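Local coordinates for protein binary enterotoxin of Clostridium perfringens component a (Clostridium perfringens, PDB 5WTZ) that probably transfers ADP-ribose from NAD+ to actin, serving as the enzymatic component of a binary iota-like enterotoxin, at residues L214-D219 and S224-E229; S240-D245 and I282-K287; N248-G253 and E377-E382. All coordinates share one frame; numbering follows the deposited sequence.

From the N terminus, contact 1 comes first: it closes a short loop where the chain leaves strand 201-211 of the first five-stranded sheet and enters helix 220-237. It is complete before helix 240-263 begins, so it stands in series with the other two. Those cross each other, because 248-253 lies inside the stretch spanned by contact 2 while its partner 377-382 lies far beyond it. Contact 2 packs the start of helix 240-263 against the end of helix 272-286. Contact 3 joins the next turns of helix 240-263 to the loop before strand 384-387, beside NAD. Contacts 2 and 3 touch where Ile282 meets Tyr249.

Contact 1: residues L214-D219 and S224-E229; sequences LNFEND and SQWGEE
The closest CA pair between loop 214-219 and the helical turn 224-229, Phe216 and Trp226, is 9.6 Å apart, and it is side chains that make the contact. The motif is a type II' beta turn running into a helix N-cap: the turn from Phe216 to Asp219 is closed by Asp219 N to Phe216 O at 2.8 Å, and Asp219 then serves as N-cap of helix 220-237. Phe216 leads with its far end, CZ lying 3.3 Å from Trp226 CB and continuing onto CG. The Phe216 ring and the five-membered ring of Trp226 are inclined at 57°, neither stacked nor perpendicular. With chi1 at -174°, the Trp226 indole is set opposite the backbone N and reaches toward the loop, where Leu214 joins it with a single methyl: CD2 lies obliquely against the pyrrole side of the indole, 3.4 Å from Trp226 NE1 and 3.7 Å from CD1. Phe216 and Trp226 both also rest on Ile295 of strand 295-301, so this small apolar cluster fastens the link from the first five-stranded sheet to the edge strand of the second. The indole N-H is not spent on the loop; Trp226 NE1 is hydrogen-bonded to OE2 of Glu293.

Contact 2: residues S240-D245 and I282-K287; sequences SNELRD and ISSALK
Ile282 begins the contact by laying its CG1-CD1 arm against the last residue of 240-245. CG1 is anti to the carbonyl carbon (chi1 -59°), and this carries CD1 to 3.6 Å from the backbone O of Asp245, while CG1 stands 4.0 Å from Asp245 CB. The apolar arm therefore meets backbone and CB rather than the carboxylate, whose OD2 is hydrogen-bonded to Asn281 ND2. OD1 of Asp245 is held within its own helix by Arg244, which approaches side-on through NE and NH2, both from one face of the carboxylate; NE makes the shorter bond, 2.9 Å. Arg244 NH2 also forms a salt bridge with Glu277, a further tie to helix 272-286. Ser283 points away, its OG hydrogen-bonded to Asp388 OD1. Ser284 supplies the polar link: its OG is 2.7 Å from Glu242 OE2, although the backbone O of Asn281 is also within reach of the same hydroxyl proton. The glutamate spans the gap with its chain extended beyond CG. Its other oxygen, OE1, forms a salt bridge with Lys288 and accepts from the backbone N of Thr239, just before the helix. Next comes Ala285, whose methyl packs at 4.0 Å from Glu242 CB and lines the stem of the same side chain. At the end of the segment Lys287 reaches away to a salt bridge with Asp388. With the short helical axes 8.9 Å apart and crossing at -107°, the arrangement is a steep helix-helix packing within the helical part that accompanies the second, NAD-binding ADP-ribosyltransferase fold.

Contact 3: residues N248-G253 and E377-E382; sequences NYLGGG and EGYKNE. With NAD (nicotinamide-adenine-dinucleotide), chain B.
Leu250 and Tyr379 make up nearly the whole of this contact, and their conformations bring a methyl obliquely against the phenol ring. In Leu250, CG is anti to the carbonyl carbon (chi1 -69°) and the side chain extends onward, sending CD1 toward the tyrosine and CD2 toward the ligand. CD1 forms an off-centre CH-pi contact, 4.1 Å from the centroid of the Tyr379 ring and 30° off its normal; its closest ring atom is CZ, at 3.6 Å. Tyr379 likewise holds CG opposite its carbonyl carbon (chi1 -57°), which carries the phenol toward the helix until OH lies 3.3 Å from Leu250 CB. That hydroxyl is not stranded against hydrocarbon, since it is hydrogen-bonded to Asn247 OD1 one turn back on the helix. The other Leu250 methyl, CD2, sits at the edge of the Tyr249 ring and 3.5 Å from O2D of NAD. The leucine backbone also binds: NAD O3D donates to Leu250 O at 2.8 Å. A water adds a looser connection, lying 3.0 Å from Glu382 OE1 and 2.8 Å from NAD O2D and near Leu250 O. Leu250 itself lies in a wider, pi-type turn of the helix, with Gly253 N bonded to Asn248 O. Tyr379 to Glu382 form a type II beta turn leading to Glu384, which also hydrogen-bonds NAD. This placement is consistent with the ADP-ribosylating turn-turn loop of the family, with Glu382 and Glu384 probably its Glu-X-Glu motif, set beside the nicotinamide ribose of the NAD pocket.

Contact 1: residues L214-D219 and S224-E229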
loop_
_atom_site.group_PDB
_atom_site.type_symbol
_atom_site.label_atom_id
_atom_site.label_comp_id
_atom_site.label_asym_id
_atom_site.label_seq_id
_atom_site.Cartn_x
_atom_site.Cartn_y
_atom_site.Cartn_z
ATOM N N LEU A 214 8.363 -5.361 -1.499
ATOM C CA LEU A 214 7.989 -6.781 -1.460
ATOM C C LEU A 214 6.594 -6.882 -0.849
ATOM O O LEU A 214 6.374 -6.583 0.334
ATOM C CB LEU A 214 9.006 -7.606 -0.671
ATOM C CG LEU A 214 8.789 -9.126 -0.614
ATOM C CD1 LEU A 214 8.886 -9.761 -1.984
ATOM C CD2 LEU A 214 9.764 -9.782 0.348
ATOM N N ASN A 215 5.644 -7.268 -1.685
ATOM C CA ASN A 215 4.229 -7.221 -1.342
ATOM C C ASN A 215 3.535 -8.323 -2.127
ATOM O O ASN A 215 3.316 -8.189 -3.327
ATOM C CB ASN A 215 3.641 -5.843 -1.672
ATOM C CG ASN A 215 2.196 -5.698 -1.228
ATOM O OD1 ASN A 215 1.560 -6.669 -0.787
ATOM N ND2 ASN A 215 1.651 -4.490 -1.380
ATOM N N PHE A 216 3.213 -9.426 -1.463
ATOM C CA PHE A 216 2.705 -10.594 -2.181
ATOM C C PHE A 216 1.263 -10.439 -2.667
ATOM O O PHE A 216 0.871 -11.097 -3.629
ATOM C CB PHE A 216 2.839 -11.838 -1.297
ATOM C CG PHE A 216 4.259 -12.153 -0.955
ATOM C CD1 PHE A 216 5.180 -12.375 -1.969
ATOM C CD2 PHE A 216 4.682 -12.211 0.359
ATOM C CE1 PHE A 216 6.499 -12.651 -1.675
ATOM C CE2 PHE A 216 6.007 -12.486 0.661
ATOM C CZ PHE A 216 6.912 -12.706 -0.360
ATOM N N GLU A 217 0.507 -9.544 -2.026
ATOM C CA GLU A 217 -0.935 -9.360 -2.279
ATOM C C GLU A 217 -1.668 -10.717 -2.342
ATOM O O GLU A 217 -1.934 -11.286 -1.280
ATOM C CB GLU A 217 -1.165 -8.501 -3.545
ATOM C CG GLU A 217 -0.648 -7.058 -3.318
ATOM C CD GLU A 217 -1.089 -6.046 -4.366
ATOM O OE1 GLU A 217 -1.400 -6.444 -5.500
ATOM O OE2 GLU A 217 -1.113 -4.848 -4.038
ATOM N N ASN A 218 -1.988 -11.237 -3.534
ATOM C CA ASN A 218 -2.722 -12.515 -3.649
ATOM C C ASN A 218 -1.832 -13.696 -4.048
ATOM O O ASN A 218 -2.319 -14.827 -4.226
ATOM C CB ASN A 218 -3.875 -12.413 -4.666
ATOM C CG ASN A 218 -4.911 -11.359 -4.290
ATOM O OD1 ASN A 218 -5.319 -10.563 -5.128
ATOM N ND2 ASN A 218 -5.349 -11.362 -3.035
ATOM N N ASP A 219 -0.532 -13.439 -4.176
ATOM C CA ASP A 219 0.420 -14.441 -4.670
ATOM C C ASP A 219 0.802 -15.427 -3.568
ATOM O O ASP A 219 1.811 -15.231 -2.901
ATOM C CB ASP A 219 1.677 -13.743 -5.206
ATOM C CG ASP A 219 2.582 -14.665 -6.016
ATOM O OD1 ASP A 219 2.375 -15.902 -6.023
ATOM O OD2 ASP A 219 3.531 -14.134 -6.641
ATOM N N SER A 224 4.432 -18.208 0.291
ATOM C CA SER A 224 4.823 -19.467 0.907
ATOM C C SER A 224 6.328 -19.721 0.745
ATOM O O SER A 224 7.005 -20.114 1.693
ATOM C CB SER A 224 4.002 -20.610 0.305
ATOM O OG SER A 224 4.476 -21.870 0.739
ATOM N N GLN A 225 6.844 -19.476 -0.456
ATOM C CA GLN A 225 8.268 -19.641 -0.740
ATOM C C GLN A 225 9.158 -18.723 0.094
ATOM O O GLN A 225 10.190 -19.152 0.605
ATOM C CB GLN A 225 8.535 -19.409 -2.225
ATOM C CG GLN A 225 8.170 -20.607 -3.091
ATOM C CD GLN A 225 8.291 -20.327 -4.578
ATOM O OE1 GLN A 225 7.990 -19.223 -5.044
ATOM N NE2 GLN A 225 8.724 -21.330 -5.334
ATOM N N TRP A 226 8.763 -17.460 0.211
ATOM C CA TRP A 226 9.485 -16.502 1.042
ATOM C C TRP A 226 9.482 -16.940 2.504
ATOM O O TRP A 226 10.529 -16.962 3.161
ATOM C CB TRP A 226 8.875 -15.106 0.890
ATOM C CG TRP A 226 9.646 -14.037 1.613
ATOM C CD1 TRP A 226 10.676 -13.288 1.116
ATOM C CD2 TRP A 226 9.445 -13.600 2.959
ATOM N NE1 TRP A 226 11.130 -12.414 2.075
ATOM C CE2 TRP A 226 10.385 -12.587 3.220
ATOM C CE3 TRP A 226 8.552 -13.968 3.978
ATOM C CZ2 TRP A 226 10.471 -11.942 4.446
ATOM C CZ3 TRP A 226 8.633 -13.323 5.192
ATOM C CH2 TRP A 226 9.587 -12.321 5.418
ATOM N N GLY A 227 8.309 -17.312 3.011
ATOM C CA GLY A 227 8.196 -17.796 4.376
ATOM C C GLY A 227 9.083 -18.997 4.658
ATOM O O GLY A 227 9.812 -19.028 5.653
ATOM N N GLU A 228 9.033 -19.985 3.767
ATOM C CA GLU A 228 9.863 -21.170 3.884
ATOM C C GLU A 228 11.357 -20.851 3.838
ATOM O O GLU A 228 12.123 -21.344 4.659
ATOM C CB GLU A 228 9.509 -22.167 2.773
ATOM C CG GLU A 228 10.388 -23.402 2.741
ATOM C CD GLU A 228 10.124 -24.343 3.904
ATOM O OE1 GLU A 228 9.065 -24.205 4.560
ATOM O OE2 GLU A 228 10.980 -25.219 4.162
ATOM N N GLU A 229 11.778 -20.050 2.867
ATOM C CA GLU A 229 13.196 -19.787 2.676
ATOM C C GLU A 229 13.779 -19.065 3.879
ATOM O O GLU A 229 14.900 -19.329 4.301
ATOM C CB GLU A 229 13.437 -18.946 1.414
ATOM C CG GLU A 229 13.159 -19.649 0.101
ATOM C CD GLU A 229 13.535 -18.796 -1.097
ATOM O OE1 GLU A 229 14.640 -18.212 -1.084
ATOM O OE2 GLU A 229 12.725 -18.702 -2.046
#

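Contact 2: residues S240-D245 and I282-K287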
loop_
_atom_site.group_PDB
_atom_site.type_symbol
_atom_site.label_atom_id
_atom_site.label_comp_id
_atom_site.label_asym_id
_atom_site.label_seq_id
_atom_site.Cartn_x
_atom_site.Cartn_y
_atom_site.Cartn_z
ATOM N N SER A 240 11.830 -26.073 22.789
ATOM C CA SER A 240 10.581 -26.818 22.822
ATOM C C SER A 240 9.482 -25.959 23.460
ATOM O O SER A 240 8.346 -25.973 22.993
ATOM C CB SER A 240 10.753 -28.159 23.550
ATOM O OG SER A 240 11.361 -28.022 24.821
ATOM N N ASN A 241 9.830 -25.177 24.482
ATOM C CA ASN A 241 8.855 -24.274 25.107
ATOM C C ASN A 241 8.452 -23.091 24.214
ATOM O O ASN A 241 7.307 -22.635 24.255
ATOM C CB ASN A 241 9.383 -23.744 26.443
ATOM C CG ASN A 241 9.196 -24.735 27.585
ATOM O OD1 ASN A 241 9.088 -25.939 27.365
ATOM N ND2 ASN A 241 9.156 -24.226 28.812
ATOM N N GLU A 242 9.376 -22.584 23.413
ATOM C CA GLU A 242 9.026 -21.531 22.467
ATOM C C GLU A 242 8.045 -22.074 21.437
ATOM O O GLU A 242 7.021 -21.452 21.145
ATOM C CB GLU A 242 10.272 -20.982 21.788
ATOM C CG GLU A 242 11.103 -20.121 22.726
ATOM C CD GLU A 242 12.472 -19.738 22.168
ATOM O OE1 GLU A 242 12.941 -20.343 21.177
ATOM O OE2 GLU A 242 13.086 -18.824 22.750
ATOM N N LEU A 243 8.356 -23.249 20.903
ATOM C CA LEU A 243 7.491 -23.879 19.923
ATOM C C LEU A 243 6.116 -24.142 20.520
ATOM O O LEU A 243 5.096 -23.888 19.881
ATOM C CB LEU A 243 8.115 -25.173 19.426
ATOM C CG LEU A 243 7.321 -25.966 18.395
ATOM C CD1 LEU A 243 7.096 -25.139 17.151
ATOM C CD2 LEU A 243 8.065 -27.243 18.068
ATOM N N ARG A 244 6.095 -24.634 21.753
ATOM C CA ARG A 244 4.844 -24.950 22.431
ATOM C C ARG A 244 3.981 -23.703 22.591
ATOM O O ARG A 244 2.795 -23.711 22.269
ATOM C CB ARG A 244 5.111 -25.571 23.799
ATOM C CG ARG A 244 3.846 -25.951 24.566
ATOM C CD ARG A 244 4.168 -26.153 26.031
ATOM N NE ARG A 244 4.550 -24.883 26.652
ATOM C CZ ARG A 244 5.323 -24.776 27.725
ATOM N NH1 ARG A 244 5.816 -25.865 28.304
ATOM N NH2 ARG A 244 5.607 -23.574 28.214
ATOM N N ASP A 245 4.583 -22.623 23.080
ATOM C CA ASP A 245 3.808 -21.423 23.373
ATOM C C ASP A 245 3.420 -20.614 22.126
ATOM O O ASP A 245 2.388 -19.957 22.133
ATOM C CB ASP A 245 4.572 -20.559 24.379
ATOM C CG ASP A 245 4.592 -21.194 25.758
ATOM O OD1 ASP A 245 3.863 -22.188 25.925
ATOM O OD2 ASP A 245 5.307 -20.723 26.668
ATOM N N ILE A 282 7.063 -16.675 23.735
ATOM C CA ILE A 282 6.717 -16.161 22.416
ATOM C C ILE A 282 7.625 -14.975 22.052
ATOM O O ILE A 282 8.156 -14.924 20.950
ATOM C CB ILE A 282 5.216 -15.739 22.334
ATOM C CG1 ILE A 282 4.312 -16.939 22.649
ATOM C CG2 ILE A 282 4.889 -15.112 20.956
ATOM C CD1 ILE A 282 2.911 -16.561 23.098
ATOM N N SER A 283 7.822 -14.031 22.976
ATOM C CA SER A 283 8.590 -12.822 22.657
ATOM C C SER A 283 10.065 -13.165 22.398
ATOM O O SER A 283 10.654 -12.639 21.455
ATOM C CB SER A 283 8.466 -11.783 23.786
ATOM O OG SER A 283 9.188 -10.586 23.516
ATOM N N SER A 284 10.648 -14.051 23.203
ATOM C CA SER A 284 12.037 -14.470 22.958
ATOM C C SER A 284 12.129 -15.171 21.590
ATOM O O SER A 284 13.078 -14.961 20.844
ATOM C CB SER A 284 12.572 -15.373 24.085
ATOM O OG SER A 284 12.028 -16.677 24.008
ATOM N N ALA A 285 11.123 -15.961 21.243
ATOM C CA ALA A 285 11.103 -16.617 19.937
ATOM C C ALA A 285 11.121 -15.607 18.789
ATOM O O ALA A 285 11.822 -15.782 17.780
ATOM C CB ALA A 285 9.875 -17.510 19.819
ATOM N N LEU A 286 10.349 -14.537 18.942
ATOM C CA LEU A 286 10.180 -13.579 17.861
ATOM C C LEU A 286 11.416 -12.679 17.673
ATOM O O LEU A 286 11.501 -11.929 16.709
ATOM C CB LEU A 286 8.932 -12.733 18.116
ATOM C CG LEU A 286 7.626 -13.518 18.123
ATOM C CD1 LEU A 286 6.417 -12.660 18.482
ATOM C CD2 LEU A 286 7.405 -14.187 16.768
ATOM N N LYS A 287 12.382 -12.783 18.578
ATOM C CA LYS A 287 13.625 -12.026 18.478
ATOM C C LYS A 287 14.731 -12.845 17.812
ATOM O O LYS A 287 15.849 -12.358 17.636
ATOM C CB LYS A 287 14.106 -11.571 19.869
ATOM C CG LYS A 287 13.179 -10.576 20.569
ATOM C CD LYS A 287 13.718 -10.261 21.946
ATOM C CE LYS A 287 12.958 -9.097 22.568
ATOM N NZ LYS A 287 11.592 -9.501 22.962
#

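Contact 3: residues N248-G253 and E377-E382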
loop_
_atom_site.group_PDB
_atom_site.type_symbol
_atom_site.label_atom_id
_atom_site.label_comp_id
_atom_site.label_asym_id
_atom_site.label_seq_id
_atom_site.Cartn_x
_atom_site.Cartn_y
_atom_site.Cartn_z
ATOM N N ASN A 248 0.516 -22.720 21.017
ATOM C CA ASN A 248 -0.595 -22.375 21.907
ATOM C C ASN A 248 -1.245 -21.036 21.507
ATOM O O ASN A 248 -2.468 -20.939 21.413
ATOM C CB ASN A 248 -0.116 -22.310 23.365
ATOM C CG ASN A 248 -1.211 -21.864 24.328
ATOM O OD1 ASN A 248 -1.493 -20.672 24.461
ATOM N ND2 ASN A 248 -1.826 -22.821 25.013
ATOM N N TYR A 249 -0.427 -20.016 21.278
ATOM C CA TYR A 249 -0.934 -18.702 20.865
ATOM C C TYR A 249 -1.742 -18.834 19.583
ATOM O O TYR A 249 -2.894 -18.375 19.494
ATOM C CB TYR A 249 0.220 -17.708 20.673
ATOM C CG TYR A 249 -0.185 -16.365 20.071
ATOM C CD1 TYR A 249 -0.364 -16.213 18.689
ATOM C CD2 TYR A 249 -0.374 -15.250 20.881
ATOM C CE1 TYR A 249 -0.727 -14.980 18.132
ATOM C CE2 TYR A 249 -0.722 -14.004 20.328
ATOM C CZ TYR A 249 -0.900 -13.886 18.957
ATOM O OH TYR A 249 -1.264 -12.676 18.399
ATOM N N LEU A 250 -1.146 -19.490 18.592
ATOM C CA LEU A 250 -1.728 -19.532 17.264
ATOM C C LEU A 250 -3.028 -20.327 17.249
ATOM O O LEU A 250 -3.942 -20.007 16.490
ATOM C CB LEU A 250 -0.729 -20.116 16.265
ATOM C CG LEU A 250 0.492 -19.249 15.944
ATOM C CD1 LEU A 250 1.469 -20.071 15.112
ATOM C CD2 LEU A 250 0.094 -17.943 15.237
ATOM N N GLY A 251 -3.118 -21.342 18.098
ATOM C CA GLY A 251 -4.281 -22.206 18.136
ATOM C C GLY A 251 -5.435 -21.670 18.962
ATOM O O GLY A 251 -6.439 -22.357 19.139
ATOM N N GLY A 252 -5.307 -20.448 19.467
ATOM C CA GLY A 252 -6.388 -19.851 20.237
ATOM C C GLY A 252 -5.981 -19.217 21.560
ATOM O O GLY A 252 -6.790 -18.544 22.210
ATOM N N GLY A 253 -4.739 -19.453 21.975
ATOM C CA GLY A 253 -4.215 -18.872 23.201
ATOM C C GLY A 253 -4.054 -17.362 23.107
ATOM O O GLY A 253 -3.983 -16.687 24.146
ATOM N N GLU A 377 4.743 -26.857 11.278
ATOM C CA GLU A 377 3.767 -27.873 10.910
ATOM C C GLU A 377 2.374 -27.483 11.388
ATOM O O GLU A 377 2.206 -27.024 12.517
ATOM C CB GLU A 377 4.133 -29.236 11.508
ATOM C CG GLU A 377 5.403 -29.871 10.985
ATOM C CD GLU A 377 5.642 -31.241 11.611
ATOM O OE1 GLU A 377 4.765 -32.116 11.444
ATOM O OE2 GLU A 377 6.690 -31.445 12.269
ATOM N N GLY A 378 1.380 -27.663 10.531
ATOM C CA GLY A 378 0.007 -27.497 10.953
ATOM C C GLY A 378 -0.627 -26.194 10.535
ATOM O O GLY A 378 -1.754 -25.904 10.929
ATOM N N TYR A 379 0.096 -25.409 9.742
ATOM C CA TYR A 379 -0.434 -24.150 9.229
ATOM C C TYR A 379 -0.365 -24.098 7.710
ATOM O O TYR A 379 0.157 -23.156 7.120
ATOM C CB TYR A 379 0.297 -22.973 9.863
ATOM C CG TYR A 379 0.196 -23.039 11.360
ATOM C CD1 TYR A 379 -0.950 -22.603 12.013
ATOM C CD2 TYR A 379 1.219 -23.595 12.121
ATOM C CE1 TYR A 379 -1.067 -22.687 13.383
ATOM C CE2 TYR A 379 1.115 -23.680 13.498
ATOM C CZ TYR A 379 -0.030 -23.224 14.124
ATOM O OH TYR A 379 -0.139 -23.307 15.493
ATOM N N LYS A 380 -0.897 -25.144 7.082
ATOM C CA LYS A 380 -1.213 -25.082 5.667
ATOM C C LYS A 380 -2.376 -24.106 5.533
ATOM O O LYS A 380 -3.225 -24.029 6.430
ATOM C CB LYS A 380 -1.560 -26.465 5.103
ATOM C CG LYS A 380 -2.713 -27.167 5.806
ATOM C CD LYS A 380 -2.661 -28.666 5.563
ATOM C CE LYS A 380 -2.448 -29.413 6.873
ATOM N NZ LYS A 380 -2.116 -30.841 6.640
ATOM N N ASN A 381 -2.383 -23.353 4.433
ATOM C CA ASN A 381 -3.365 -22.296 4.165
ATOM C C ASN A 381 -3.185 -21.068 5.061
ATOM O O ASN A 381 -3.960 -20.114 4.984
ATOM C CB ASN A 381 -4.794 -22.835 4.303
ATOM C CG ASN A 381 -4.940 -24.235 3.735
ATOM O OD1 ASN A 381 -4.385 -24.551 2.681
ATOM N ND2 ASN A 381 -5.669 -25.090 4.447
ATOM N N GLU A 382 -2.158 -21.080 5.903
ATOM C CA GLU A 382 -1.869 -19.924 6.738
ATOM C C GLU A 382 -0.576 -19.263 6.253
ATOM O O GLU A 382 0.315 -19.934 5.716
ATOM C CB GLU A 382 -1.763 -20.330 8.206
ATOM C CG GLU A 382 -2.971 -21.101 8.721
ATOM C CD GLU A 382 -3.806 -20.302 9.706
ATOM O OE1 GLU A 382 -4.579 -20.921 10.469
ATOM O OE2 GLU A 382 -3.690 -19.056 9.718
HETATM P PA NAD B . -6.202 -10.587 18.464
HETATM O O1A NAD B . -5.842 -11.137 19.824
HETATM O O2A NAD B . -5.250 -9.684 17.738
HETATM O O5B NAD B . -7.607 -9.800 18.547
HETATM C C5B NAD B . -8.700 -10.233 19.364
HETATM C C4B NAD B . -9.566 -9.037 19.714
HETATM O O4B NAD B . -8.773 -8.133 20.495
HETATM C C3B NAD B . -10.034 -8.285 18.472
HETATM O O3B NAD B . -11.374 -7.818 18.700
HETATM C C2B NAD B . -9.063 -7.115 18.387
HETATM O O2B NAD B . -9.640 -5.962 17.766
HETATM C C1B NAD B . -8.698 -6.860 19.845
HETATM N N9A NAD B . -7.316 -6.342 19.918
HETATM C C8A NAD B . -6.204 -6.938 19.450
HETATM N N7A NAD B . -5.110 -6.160 19.682
HETATM C C5A NAD B . -5.542 -5.046 20.285
HETATM C C6A NAD B . -4.923 -3.810 20.805
HETATM N N6A NAD B . -3.588 -3.621 20.704
HETATM N N1A NAD B . -5.736 -2.876 21.356
HETATM C C2A NAD B . -7.063 -3.061 21.465
HETATM N N3A NAD B . -7.690 -4.170 21.026
HETATM C C4A NAD B . -6.990 -5.164 20.430
HETATM O O3 NAD B . -6.499 -11.856 17.529
HETATM P PN NAD B . -7.247 -11.919 16.107
HETATM O O1N NAD B . -6.395 -11.178 15.100
HETATM O O2N NAD B . -8.699 -11.563 16.317
HETATM O O5D NAD B . -7.160 -13.506 15.855
HETATM C C5D NAD B . -5.918 -14.208 15.894
HETATM C C4D NAD B . -6.106 -15.578 15.268
HETATM O O4D NAD B . -6.213 -15.440 13.850
HETATM C C3D NAD B . -4.872 -16.429 15.490
HETATM O O3D NAD B . -5.270 -17.808 15.376
HETATM C C2D NAD B . -3.981 -16.056 14.326
HETATM O O2D NAD B . -3.085 -17.119 13.985
HETATM C C1D NAD B . -4.977 -15.733 13.210
HETATM N N1N NAD B . -4.580 -14.584 12.369
HETATM C C2N NAD B . -5.329 -13.464 12.327
HETATM C C3N NAD B . -4.944 -12.383 11.526
HETATM C C7N NAD B . -5.761 -11.122 11.451
HETATM O O7N NAD B . -6.491 -10.761 12.382
HETATM N N7N NAD B . -5.676 -10.446 10.317
HETATM C C4N NAD B . -3.795 -12.453 10.747
HETATM C C5N NAD B . -3.042 -13.615 10.810
HETATM C C6N NAD B . -3.462 -14.664 11.631
HETATM O O HOH W 1 -3.699 -19.693 13.116
HETATM O O HOH W 2 -4.586 -21.842 13.801
#